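Local atomic coordinates of 2-C-methyl-D-erythritol 2,4-cyclodiphosphate synthase (Thermus thermophilus, PDB entry 1IV2), a protein that converts 4-diphosphocytidyl-2-C-methyl-D-erythritol 2-phosphate into the cyclic diphosphate ME-CPP with release of CMP, a step toward isoprenoid precursors. Residues 96-101 with 127-132. The protein carries 3 engineered substitutions. Numbering follows the deposited sequence.
Sequences LVLTLD and IGLTFK. With CDP (cytidine-5'-diphosphate), chain M.
L96 lies beside L129 and L98 beside F131 where strands 91-99 and 127-132 run parallel, a worked example of how a beta-alpha-beta unit can build a substrate site, here occupied by CDP, at the carboxyl ends of its strands. Five backbone hydrogen bonds join the pair, from L96 N to G128 O (2.7 Å) through to L100 N and K132 O (3.0 Å). The tight, wholly apolar part is the leucine face: L129 CD1 lies 3.9 Å from L96 CG and 4.1 Å from L98 CG, while L98 CD1 meets the edge of the F131 ring at CE1. The other face, equally buried, is more polar: V97 CG2 touches T130 OG1, and a water bridges that hydroxyl and L96 O. K132 continues this face, its CG against V97 CG1 (3.9 Å); bends at chi2 and chi3 (-53° and -49°) carry NZ to CDP O3A at 3.1 Å, with a weak bond to O1B. Cutting K132 back to an alanine is likely to leave the diphosphate without this positive mate, and D8 of the second subunit without its bond to NZ. L100 O accepts a bond from cytosine N4 (3.0 Å), and L100 CD2 also lies against this amino group. Helix 109-120 packs on L129 and F131, helix 39-51 on L96 and L98, while strand 141-150 flanks strand 91-99 and the second subunit meets V97 and T130.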
# COMPACT_ATOMS: atom_id res chain seq x y z
N LEU A 96 -4.62 4.13 -7.70
CA LEU A 96 -4.34 4.71 -6.40
C LEU A 96 -5.61 4.81 -5.58
O LEU A 96 -6.71 4.75 -6.13
CB LEU A 96 -3.67 6.07 -6.57
CG LEU A 96 -4.62 7.15 -7.09
CD1 LEU A 96 -4.06 8.52 -6.70
CD2 LEU A 96 -4.81 7.00 -8.59
N VAL A 97 -5.44 4.97 -4.28
CA VAL A 97 -6.55 5.02 -3.33
C VAL A 97 -6.46 6.31 -2.54
O VAL A 97 -5.37 6.58 -2.00
CB VAL A 97 -6.46 3.82 -2.36
CG1 VAL A 97 -7.57 3.90 -1.34
CG2 VAL A 97 -6.52 2.48 -3.10
N LEU A 98 -7.50 7.12 -2.45
CA LEU A 98 -7.49 8.28 -1.57
C LEU A 98 -8.40 7.99 -0.37
O LEU A 98 -9.55 7.60 -0.64
CB LEU A 98 -8.03 9.56 -2.19
CG LEU A 98 -7.45 9.91 -3.55
CD1 LEU A 98 -8.16 11.14 -4.10
CD2 LEU A 98 -5.96 10.13 -3.41
N THR A 99 -7.84 8.23 0.80
CA THR A 99 -8.53 8.00 2.06
C THR A 99 -8.75 9.33 2.77
O THR A 99 -7.82 10.05 3.15
CB THR A 99 -7.73 7.04 2.97
OG1 THR A 99 -7.50 5.81 2.28
CG2 THR A 99 -8.53 6.69 4.22
N LEU A 100 -10.02 9.69 2.94
CA LEU A 100 -10.39 10.90 3.66
C LEU A 100 -11.87 10.80 4.02
O LEU A 100 -12.69 10.21 3.29
CB LEU A 100 -10.06 12.15 2.84
CG LEU A 100 -10.99 12.53 1.68
CD1 LEU A 100 -10.66 13.89 1.08
CD2 LEU A 100 -10.92 11.47 0.60
N ASP A 101 -12.23 11.34 5.18
CA ASP A 101 -13.61 11.21 5.63
C ASP A 101 -14.53 12.14 4.86
O ASP A 101 -15.63 11.75 4.50
CB ASP A 101 -13.76 11.50 7.12
CG ASP A 101 -12.94 10.64 8.05
OD1 ASP A 101 -12.25 9.71 7.62
OD2 ASP A 101 -12.97 10.91 9.29
N ILE A 127 -6.57 4.47 -15.66
CA ILE A 127 -6.56 5.26 -14.42
C ILE A 127 -7.45 4.58 -13.38
O ILE A 127 -8.67 4.56 -13.53
CB ILE A 127 -7.04 6.70 -14.63
CG1 ILE A 127 -6.19 7.44 -15.67
CG2 ILE A 127 -7.09 7.43 -13.28
CD1 ILE A 127 -4.76 7.64 -15.19
N GLY A 128 -6.84 4.03 -12.34
CA GLY A 128 -7.66 3.32 -11.35
C GLY A 128 -7.70 4.17 -10.09
O GLY A 128 -6.73 4.19 -9.33
N LEU A 129 -8.82 4.85 -9.91
CA LEU A 129 -8.97 5.74 -8.76
C LEU A 129 -10.09 5.25 -7.85
O LEU A 129 -11.20 5.13 -8.36
CB LEU A 129 -9.29 7.16 -9.25
CG LEU A 129 -9.51 8.20 -8.15
CD1 LEU A 129 -8.32 8.34 -7.23
CD2 LEU A 129 -9.83 9.53 -8.84
N THR A 130 -9.79 4.97 -6.58
CA THR A 130 -10.84 4.61 -5.65
C THR A 130 -10.76 5.48 -4.39
O THR A 130 -9.70 6.02 -4.11
CB THR A 130 -10.78 3.12 -5.23
OG1 THR A 130 -9.56 2.83 -4.56
CG2 THR A 130 -10.84 2.23 -6.47
N PHE A 131 -11.91 5.57 -3.70
CA PHE A 131 -12.00 6.45 -2.53
C PHE A 131 -12.40 5.67 -1.27
O PHE A 131 -13.30 4.84 -1.38
CB PHE A 131 -13.05 7.55 -2.74
CG PHE A 131 -12.98 8.29 -4.05
CD1 PHE A 131 -11.78 8.83 -4.50
CD2 PHE A 131 -14.12 8.43 -4.82
CE1 PHE A 131 -11.72 9.53 -5.69
CE2 PHE A 131 -14.08 9.14 -6.01
CZ PHE A 131 -12.87 9.67 -6.46
N LYS A 132 -11.79 5.96 -0.13
CA LYS A 132 -12.22 5.32 1.12
C LYS A 132 -12.42 6.41 2.17
O LYS A 132 -11.72 7.42 2.08
CB LYS A 132 -11.20 4.36 1.72
CG LYS A 132 -10.70 3.22 0.88
CD LYS A 132 -11.86 2.41 0.30
CE LYS A 132 -12.85 2.07 1.42
NZ LYS A 132 -13.90 1.13 0.93
O3B CDP M . -17.53 0.81 4.51
PB CDP M . -17.07 0.88 3.10
O1B CDP M . -16.11 -0.28 3.06
O2B CDP M . -18.29 0.61 2.20
O3A CDP M . -16.42 2.10 2.47
PA CDP M . -16.32 3.56 3.07
O1A CDP M . -14.89 4.02 3.53
O2A CDP M . -17.38 3.87 3.99
O5' CDP M . -16.61 4.34 1.69
C5' CDP M . -17.83 4.14 1.03
C4' CDP M . -17.72 4.77 -0.26
O4' CDP M . -17.69 6.22 -0.32
C3' CDP M . -16.54 4.32 -1.17
O3' CDP M . -16.52 2.99 -1.74
C2' CDP M . -16.30 5.53 -2.06
O2' CDP M . -17.33 5.25 -2.97
C1' CDP M . -17.18 6.62 -1.57
N1 CDP M . -16.30 7.71 -0.90
C2 CDP M . -16.37 9.06 -1.43
O2 CDP M . -17.10 9.32 -2.40
N3 CDP M . -15.64 10.06 -0.90
C4 CDP M . -14.77 9.85 0.22
N4 CDP M . -14.08 10.89 0.71
C5 CDP M . -14.64 8.54 0.81
C6 CDP M . -15.41 7.55 0.22
O HOH W 1 -7.48 2.22 -6.57